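Cytoplasmic Protein STM1381 (Salmonella enterica subsp. enterica serovar Typhimurium, PDB 3SOZ) is of unknown function but is probably related to the class I glutamine amidotransferases. Local coordinates at residues I6-I18 with S28-S40. Sequence-based numbering, arbitrary orientation.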
ATOM      1  N   ILE A   6      -9.599 -17.125 -28.335  1.00 64.85           N
ATOM      2  CA  ILE A   6      -9.144 -16.112 -27.370  1.00 63.26           C
ATOM      3  C   ILE A   6      -7.938 -16.558 -26.564  1.00 62.11           C
ATOM      4  O   ILE A   6      -7.696 -17.775 -26.340  1.00 62.47           O
ATOM      5  CB  ILE A   6     -10.222 -15.739 -26.367  1.00 63.01           C
ATOM      6  CG1 ILE A   6     -10.580 -16.967 -25.531  1.00 63.21           C
ATOM      7  CG2 ILE A   6     -11.427 -15.145 -27.083  1.00 63.14           C
ATOM      8  CD1 ILE A   6     -10.811 -16.672 -24.098  1.00 62.73           C
ATOM      9  N   LEU A   7      -7.188 -15.552 -26.127  1.00 60.43           N
ATOM     10  CA  LEU A   7      -6.122 -15.746 -25.138  1.00 58.92           C
ATOM     11  C   LEU A   7      -6.655 -15.532 -23.710  1.00 57.88           C
ATOM     12  O   LEU A   7      -7.077 -14.407 -23.346  1.00 58.05           O
ATOM     13  CB  LEU A   7      -4.966 -14.773 -25.404  1.00 58.22           C
ATOM     14  CG  LEU A   7      -3.721 -15.085 -24.580  1.00 57.66           C
ATOM     15  CD1 LEU A   7      -3.145 -16.439 -24.924  1.00 54.21           C
ATOM     16  CD2 LEU A   7      -2.680 -13.970 -24.725  1.00 58.05           C
ATOM     17  N   PHE A   8      -6.637 -16.588 -22.911  1.00 56.16           N
ATOM     18  CA  PHE A   8      -7.040 -16.414 -21.514  1.00 55.51           C
ATOM     19  C   PHE A   8      -5.957 -16.420 -20.446  1.00 54.28           C
ATOM     20  O   PHE A   8      -5.448 -17.475 -20.048  1.00 53.01           O
ATOM     21  CB  PHE A   8      -8.114 -17.392 -21.119  1.00 55.84           C
ATOM     22  CG  PHE A   8      -8.797 -17.018 -19.858  1.00 56.03           C
ATOM     23  CD1 PHE A   8      -8.225 -17.313 -18.636  1.00 56.31           C
ATOM     24  CD2 PHE A   8     -10.016 -16.382 -19.893  1.00 56.63           C
ATOM     25  CE1 PHE A   8      -8.853 -16.998 -17.495  1.00 55.79           C
ATOM     26  CE2 PHE A   8     -10.658 -16.056 -18.740  1.00 55.59           C
ATOM     27  CZ  PHE A   8     -10.077 -16.354 -17.549  1.00 57.41           C
ATOM     28  N   ILE A   9      -5.677 -15.223 -19.950  1.00 53.13           N
ATOM     29  CA  ILE A   9      -4.633 -15.027 -18.978  1.00 52.24           C
ATOM     30  C   ILE A   9      -5.167 -14.992 -17.530  1.00 52.70           C
ATOM     31  O   ILE A   9      -5.827 -14.015 -17.112  1.00 51.75           O
ATOM     32  CB  ILE A   9      -3.860 -13.716 -19.303  1.00 52.41           C
ATOM     33  CG1 ILE A   9      -3.434 -13.682 -20.787  1.00 51.08           C
ATOM     34  CG2 ILE A   9      -2.691 -13.523 -18.383  1.00 50.49           C
ATOM     35  CD1 ILE A   9      -2.695 -12.434 -21.156  1.00 46.94           C
ATOM     36  N   GLY A  10      -4.858 -16.058 -16.775  1.00 52.79           N
ATOM     37  CA  GLY A  10      -4.959 -16.042 -15.308  1.00 53.26           C
ATOM     38  C   GLY A  10      -4.158 -17.117 -14.589  1.00 53.80           C
ATOM     39  O   GLY A  10      -3.340 -17.794 -15.186  1.00 54.19           O
ATOM     40  N   GLU A  11      -4.403 -17.298 -13.298  1.00 54.01           N
ATOM     41  CA  GLU A  11      -3.691 -18.335 -12.520  1.00 54.03           C
ATOM     42  C   GLU A  11      -4.529 -18.753 -11.345  1.00 52.93           C
ATOM     43  O   GLU A  11      -5.357 -17.974 -10.879  1.00 53.73           O
ATOM     44  CB  GLU A  11      -2.389 -17.790 -11.940  1.00 54.29           C
ATOM     45  CG  GLU A  11      -1.110 -18.221 -12.617  1.00 58.44           C
ATOM     46  CD  GLU A  11      -0.658 -19.617 -12.237  1.00 61.99           C
ATOM     47  OE1 GLU A  11      -1.457 -20.330 -11.582  1.00 64.30           O
ATOM     48  OE2 GLU A  11       0.485 -20.013 -12.615  1.00 63.59           O
ATOM     49  N   SER A  12      -4.323 -19.987 -10.893  1.00 51.29           N
ATOM     50  CA  SER A  12      -4.604 -20.405  -9.504  1.00 49.61           C
ATOM     51  C   SER A  12      -3.841 -19.585  -8.470  1.00 47.32           C
ATOM     52  O   SER A  12      -2.777 -19.109  -8.760  1.00 46.48           O
ATOM     53  CB  SER A  12      -4.155 -21.846  -9.329  1.00 49.46           C
ATOM     54  OG  SER A  12      -4.964 -22.666 -10.128  1.00 52.68           O
ATOM     55  N   TRP A  13      -4.375 -19.454  -7.255  1.00 46.41           N
ATOM     56  CA  TRP A  13      -3.606 -18.855  -6.131  1.00 44.33           C
ATOM     57  C   TRP A  13      -2.751 -19.959  -5.593  1.00 43.58           C
ATOM     58  O   TRP A  13      -3.239 -21.105  -5.504  1.00 43.97           O
ATOM     59  CB  TRP A  13      -4.505 -18.312  -5.007  1.00 43.44           C
ATOM     60  CG  TRP A  13      -5.219 -17.030  -5.354  1.00 42.80           C
ATOM     61  CD1 TRP A  13      -6.471 -16.925  -5.845  1.00 42.95           C
ATOM     62  CD2 TRP A  13      -4.719 -15.675  -5.234  1.00 40.03           C
ATOM     63  NE1 TRP A  13      -6.783 -15.603  -6.060  1.00 40.70           N
ATOM     64  CE2 TRP A  13      -5.726 -14.820  -5.686  1.00 39.12           C
ATOM     65  CE3 TRP A  13      -3.510 -15.119  -4.803  1.00 41.55           C
ATOM     66  CZ2 TRP A  13      -5.581 -13.430  -5.729  1.00 39.24           C
ATOM     67  CZ3 TRP A  13      -3.353 -13.728  -4.855  1.00 42.67           C
ATOM     68  CH2 TRP A  13      -4.400 -12.902  -5.305  1.00 41.14           C
ATOM     69  N   HIS A  14      -1.495 -19.663  -5.241  1.00 42.20           N
ATOM     70  CA  HIS A  14      -0.723 -20.642  -4.447  1.00 41.27           C
ATOM     71  C   HIS A  14      -0.881 -20.234  -2.989  1.00 39.83           C
ATOM     72  O   HIS A  14      -0.807 -19.067  -2.676  1.00 40.23           O
ATOM     73  CB  HIS A  14       0.766 -20.733  -4.872  1.00 41.51           C
ATOM     74  CG  HIS A  14       1.605 -21.503  -3.900  1.00 43.37           C
ATOM     75  ND1 HIS A  14       2.341 -20.892  -2.900  1.00 42.61           N
ATOM     76  CD2 HIS A  14       1.727 -22.839  -3.696  1.00 42.92           C
ATOM     77  CE1 HIS A  14       2.912 -21.820  -2.153  1.00 43.17           C
ATOM     78  NE2 HIS A  14       2.532 -23.010  -2.598  1.00 43.20           N
ATOM     79  N   ILE A  15      -1.124 -21.164  -2.093  1.00 38.87           N
ATOM     80  CA  ILE A  15      -1.300 -20.769  -0.694  1.00 39.06           C
ATOM     81  C   ILE A  15      -0.162 -21.282   0.166  1.00 38.89           C
ATOM     82  O   ILE A  15       0.081 -22.493   0.207  1.00 38.35           O
ATOM     83  CB  ILE A  15      -2.645 -21.317  -0.116  1.00 39.46           C
ATOM     84  CG1 ILE A  15      -3.864 -20.870  -0.968  1.00 39.33           C
ATOM     85  CG2 ILE A  15      -2.854 -20.924   1.329  1.00 39.42           C
ATOM     86  CD1 ILE A  15      -4.245 -19.460  -0.825  1.00 41.22           C
ATOM     87  N   HIS A  16       0.534 -20.388   0.869  1.00 38.39           N
ATOM     88  CA  HIS A  16       1.553 -20.872   1.800  1.00 39.00           C
ATOM     89  C   HIS A  16       1.158 -20.588   3.236  1.00 38.52           C
ATOM     90  O   HIS A  16       0.955 -19.429   3.585  1.00 39.51           O
ATOM     91  CB  HIS A  16       2.947 -20.268   1.512  1.00 39.75           C
ATOM     92  CG  HIS A  16       4.007 -20.806   2.412  1.00 40.75           C
ATOM     93  ND1 HIS A  16       4.481 -22.100   2.307  1.00 42.71           N
ATOM     94  CD2 HIS A  16       4.638 -20.260   3.473  1.00 40.89           C
ATOM     95  CE1 HIS A  16       5.343 -22.332   3.279  1.00 41.33           C
ATOM     96  NE2 HIS A  16       5.471 -21.225   3.989  1.00 40.97           N
HETATM   97  N   MSE A  17       1.070 -21.610   4.069  1.00 37.38           N
HETATM   98  CA  MSE A  17       0.511 -21.443   5.428  1.00 37.65           C
HETATM   99  C   MSE A  17       1.557 -21.639   6.498  1.00 36.79           C
HETATM  100  O   MSE A  17       2.141 -22.726   6.597  1.00 36.49           O
HETATM  101  CB  MSE A  17      -0.626 -22.444   5.693  1.00 37.78           C
HETATM  102  CG  MSE A  17      -1.991 -21.855   5.626  1.00 43.41           C
HETATM  103 SE   MSE A  17      -3.494 -23.100   5.549  1.00 51.40          SE
HETATM  104  CE  MSE A  17      -3.368 -23.594   7.335  1.00 43.34           C
ATOM    105  N   ILE A  18       1.799 -20.606   7.295  1.00 35.73           N
ATOM    106  CA  ILE A  18       2.609 -20.787   8.502  1.00 35.71           C
ATOM    107  C   ILE A  18       1.699 -21.015   9.719  1.00 35.67           C
ATOM    108  O   ILE A  18       0.904 -20.131  10.063  1.00 35.38           O
ATOM    109  CB  ILE A  18       3.598 -19.572   8.740  1.00 35.99           C
ATOM    110  CG1 ILE A  18       4.341 -19.296   7.435  1.00 35.04           C
ATOM    111  CG2 ILE A  18       4.521 -19.760  10.055  1.00 31.19           C
ATOM    112  CD1 ILE A  18       4.912 -17.905   7.394  1.00 35.84           C
ATOM    113  N   SER A  28       2.192 -25.536   5.728  1.00 38.96           N
ATOM    114  CA  SER A  28       1.495 -26.397   4.744  1.00 39.57           C
ATOM    115  C   SER A  28       1.257 -25.542   3.512  1.00 38.64           C
ATOM    116  O   SER A  28       1.289 -24.350   3.610  1.00 40.13           O
ATOM    117  CB  SER A  28       0.201 -26.938   5.342  1.00 39.72           C
ATOM    118  OG  SER A  28      -0.629 -25.868   5.754  1.00 41.83           O
ATOM    119  N   SER A  29       1.089 -26.111   2.345  1.00 37.91           N
ATOM    120  CA  SER A  29       0.951 -25.278   1.152  1.00 38.19           C
ATOM    121  C   SER A  29       0.008 -25.930   0.187  1.00 39.51           C
ATOM    122  O   SER A  29      -0.091 -27.158   0.122  1.00 39.91           O
ATOM    123  CB  SER A  29       2.296 -25.063   0.437  1.00 37.60           C
ATOM    124  OG  SER A  29       3.238 -24.470   1.273  1.00 36.39           O
ATOM    125  N   LYS A  30      -0.670 -25.125  -0.600  1.00 41.47           N
ATOM    126  CA  LYS A  30      -1.591 -25.684  -1.565  1.00 45.09           C
ATOM    127  C   LYS A  30      -1.931 -24.691  -2.640  1.00 47.26           C
ATOM    128  O   LYS A  30      -1.323 -23.635  -2.766  1.00 47.29           O
ATOM    129  CB  LYS A  30      -2.859 -26.198  -0.883  1.00 44.20           C
ATOM    130  CG  LYS A  30      -3.328 -25.295   0.241  1.00 46.82           C
ATOM    131  CD  LYS A  30      -4.636 -24.610  -0.023  1.00 47.81           C
ATOM    132  CE  LYS A  30      -5.786 -25.600   0.239  1.00 50.59           C
ATOM    133  NZ  LYS A  30      -6.897 -25.367  -0.730  1.00 49.18           N
ATOM    134  N   TYR A  31      -2.912 -25.066  -3.431  1.00 51.24           N
ATOM    135  CA  TYR A  31      -3.346 -24.272  -4.540  1.00 55.06           C
ATOM    136  C   TYR A  31      -4.796 -24.040  -4.371  1.00 57.06           C
ATOM    137  O   TYR A  31      -5.511 -24.854  -3.792  1.00 56.91           O
ATOM    138  CB  TYR A  31      -3.082 -25.040  -5.808  1.00 55.59           C
ATOM    139  CG  TYR A  31      -1.683 -24.816  -6.289  1.00 60.34           C
ATOM    140  CD1 TYR A  31      -1.353 -23.613  -6.921  1.00 66.18           C
ATOM    141  CD2 TYR A  31      -0.667 -25.750  -6.059  1.00 61.88           C
ATOM    142  CE1 TYR A  31      -0.079 -23.366  -7.357  1.00 67.86           C
ATOM    143  CE2 TYR A  31       0.608 -25.511  -6.484  1.00 63.43           C
ATOM    144  CZ  TYR A  31       0.894 -24.315  -7.143  1.00 68.66           C
ATOM    145  OH  TYR A  31       2.170 -24.021  -7.601  1.00 73.82           O
ATOM    146  N   GLU A  32      -5.262 -22.909  -4.842  1.00 60.60           N
ATOM    147  CA  GLU A  32      -6.666 -22.727  -4.755  1.00 63.38           C
ATOM    148  C   GLU A  32      -7.272 -23.214  -6.015  1.00 66.05           C
ATOM    149  O   GLU A  32      -7.539 -24.403  -6.134  1.00 67.13           O
ATOM    150  CB  GLU A  32      -7.047 -21.334  -4.341  1.00 63.05           C
ATOM    151  CG  GLU A  32      -7.253 -21.312  -2.828  1.00 62.78           C
ATOM    152  CD  GLU A  32      -7.504 -19.924  -2.277  1.00 64.54           C
ATOM    153  OE1 GLU A  32      -7.504 -18.920  -3.056  1.00 65.94           O
ATOM    154  OE2 GLU A  32      -7.681 -19.843  -1.042  1.00 63.75           O
ATOM    155  N   GLU A  33      -7.459 -22.342  -6.981  1.00 69.31           N
ATOM    156  CA  GLU A  33      -8.127 -22.748  -8.215  1.00 72.13           C
ATOM    157  C   GLU A  33      -8.331 -21.471  -8.951  1.00 73.70           C
ATOM    158  O   GLU A  33      -8.502 -20.403  -8.319  1.00 74.15           O
ATOM    159  CB  GLU A  33      -9.467 -23.442  -7.958  1.00 72.22           C
ATOM    160  CG  GLU A  33     -10.065 -24.078  -9.211  1.00 76.34           C
ATOM    161  CD  GLU A  33     -10.614 -25.504  -8.995  1.00 81.73           C
ATOM    162  OE1 GLU A  33     -10.195 -26.179  -8.007  1.00 83.12           O
ATOM    163  OE2 GLU A  33     -11.446 -25.949  -9.835  1.00 81.00           O
ATOM    164  N   GLY A  34      -8.235 -21.567 -10.282  1.00 75.48           N
ATOM    165  CA  GLY A  34      -8.387 -20.421 -11.174  1.00 76.92           C
ATOM    166  C   GLY A  34      -9.793 -20.431 -11.723  1.00 77.97           C
ATOM    167  O   GLY A  34     -10.755 -20.754 -11.014  1.00 77.82           O
ATOM    168  N   ALA A  35      -9.913 -20.096 -12.998  1.00 79.05           N
ATOM    169  CA  ALA A  35     -11.220 -19.961 -13.603  1.00 79.76           C
ATOM    170  C   ALA A  35     -11.723 -21.267 -14.242  1.00 80.19           C
ATOM    171  O   ALA A  35     -12.529 -21.233 -15.159  1.00 80.08           O
ATOM    172  CB  ALA A  35     -11.200 -18.811 -14.596  1.00 79.85           C
ATOM    173  N   ASP A  36     -11.272 -22.414 -13.731  1.00 81.12           N
ATOM    174  CA  ASP A  36     -11.540 -23.714 -14.382  1.00 82.02           C
ATOM    175  C   ASP A  36     -12.967 -23.842 -14.850  1.00 81.68           C
ATOM    176  O   ASP A  36     -13.207 -24.204 -16.001  1.00 81.50           O
ATOM    177  CB  ASP A  36     -11.178 -24.884 -13.468  1.00 82.61           C
ATOM    178  CG  ASP A  36      -9.715 -24.853 -13.063  1.00 84.97           C
ATOM    179  OD1 ASP A  36      -9.295 -23.841 -12.434  1.00 85.81           O
ATOM    180  OD2 ASP A  36      -8.991 -25.823 -13.404  1.00 87.09           O
ATOM    181  N   TYR A  37     -13.905 -23.512 -13.962  1.00 81.26           N
ATOM    182  CA  TYR A  37     -15.308 -23.512 -14.325  1.00 80.55           C
ATOM    183  C   TYR A  37     -15.548 -22.621 -15.538  1.00 79.84           C
ATOM    184  O   TYR A  37     -15.996 -23.101 -16.570  1.00 80.23           O
ATOM    185  CB  TYR A  37     -16.206 -23.103 -13.155  1.00 80.64           C
ATOM    186  CG  TYR A  37     -17.665 -23.334 -13.483  1.00 81.98           C
ATOM    187  CD1 TYR A  37     -18.148 -24.624 -13.754  1.00 82.65           C
ATOM    188  CD2 TYR A  37     -18.560 -22.255 -13.565  1.00 82.23           C
ATOM    189  CE1 TYR A  37     -19.491 -24.833 -14.092  1.00 83.73           C
ATOM    190  CE2 TYR A  37     -19.894 -22.446 -13.892  1.00 82.65           C
ATOM    191  CZ  TYR A  37     -20.358 -23.732 -14.157  1.00 84.48           C
ATOM    192  OH  TYR A  37     -21.690 -23.901 -14.477  1.00 84.18           O
ATOM    193  N   LEU A  38     -15.210 -21.341 -15.420  1.00 78.94           N
ATOM    194  CA  LEU A  38     -15.345 -20.365 -16.512  1.00 77.93           C
ATOM    195  C   LEU A  38     -14.705 -20.768 -17.851  1.00 77.94           C
ATOM    196  O   LEU A  38     -15.213 -20.450 -18.918  1.00 77.57           O
ATOM    197  CB  LEU A  38     -14.792 -19.014 -16.062  1.00 77.29           C
ATOM    198  CG  LEU A  38     -14.771 -17.934 -17.126  1.00 75.64           C
ATOM    199  CD1 LEU A  38     -16.191 -17.655 -17.586  1.00 74.25           C
ATOM    200  CD2 LEU A  38     -14.092 -16.671 -16.642  1.00 73.59           C
ATOM    201  N   LEU A  39     -13.580 -21.452 -17.790  1.00 78.40           N
ATOM    202  CA  LEU A  39     -12.962 -21.957 -18.998  1.00 79.12           C
ATOM    203  C   LEU A  39     -13.748 -23.114 -19.615  1.00 79.78           C
ATOM    204  O   LEU A  39     -14.045 -23.090 -20.814  1.00 79.70           O
ATOM    205  CB  LEU A  39     -11.526 -22.364 -18.731  1.00 78.88           C
ATOM    206  CG  LEU A  39     -10.436 -21.424 -19.223  1.00 78.46           C
ATOM    207  CD1 LEU A  39     -10.754 -19.938 -19.066  1.00 76.74           C
ATOM    208  CD2 LEU A  39      -9.194 -21.808 -18.475  1.00 79.85           C
ATOM    209  N   SER A  40     -14.100 -24.108 -18.804  1.00 80.48           N
ATOM    210  CA  SER A  40     -14.975 -25.179 -19.277  1.00 81.37           C
ATOM    211  C   SER A  40     -16.251 -24.600 -19.890  1.00 81.72           C
ATOM    212  O   SER A  40     -16.796 -25.186 -20.819  1.00 82.11           O
ATOM    213  CB  SER A  40     -15.324 -26.171 -18.158  1.00 81.69           C
ATOM    214  OG  SER A  40     -16.515 -25.795 -17.467  1.00 82.76           O
TER
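Strands 14-18 and 28-31 run antiparallel at 166° with 4.5 Å between their axes, Ile15-Lys30 and Met17-Ser28 being the hydrogen-bonded pairs, His14-Tyr31 and His16-Ser29 the non-hydrogen-bonded ones. The ladder reaches one step past the strand end, where Glu32 N donates to Trp13 O over 2.8 Å. His14 and Tyr31 form a T-shaped pair: the imidazole turns its edge to the phenol face, ring planes at 69° and centroids 5.2 Å apart, with CD2 off-centre toward the rim. On the same face of the hairpin, His16 ND1 and Ser29 OG share a hydrogen bond of 2.9 Å, the serine oxygen lying near the imidazole plane at the ring edge. On the other face, Ile15 and Lys30 lie side by side, CB of the isoleucine against the lysine CD at 3.8 Å. Ile15 CD1 also meets the Glu32 carboxylate, whose OE1 reaches the indole CD1 of Trp13. Ser28 OG, beside Met17 CB (residue 17 is selenomethionine), hydrogen-bonds His19 further along the hairpin. Beyond Ser12 and Gly34 the backbones part, and Phe8 bridges strand 5-10 to the start of helix 36-42. With CG anti to the backbone N (chi1 -164°), its ring meets Leu39 CD1 almost centrally over one face, a CH-pi contact 3.5 Å from the centroid; Ala35 CB and Leu38 CD2 approach it obliquely. The hairpin 14-21/24-31 projects from the domain as an arm, and its His14, His16, Ser28 and Ser29 pack on the hairpin of a second subunit. At its base, strand 5-10, helix 36-42 and the parallel strand 48-53 form a beta-alpha-beta crossover, with the hairpin inserted in its first connection; strand 73-77 flanks strand 5-10 on the other side, while Leu38 also touches helix 235-246.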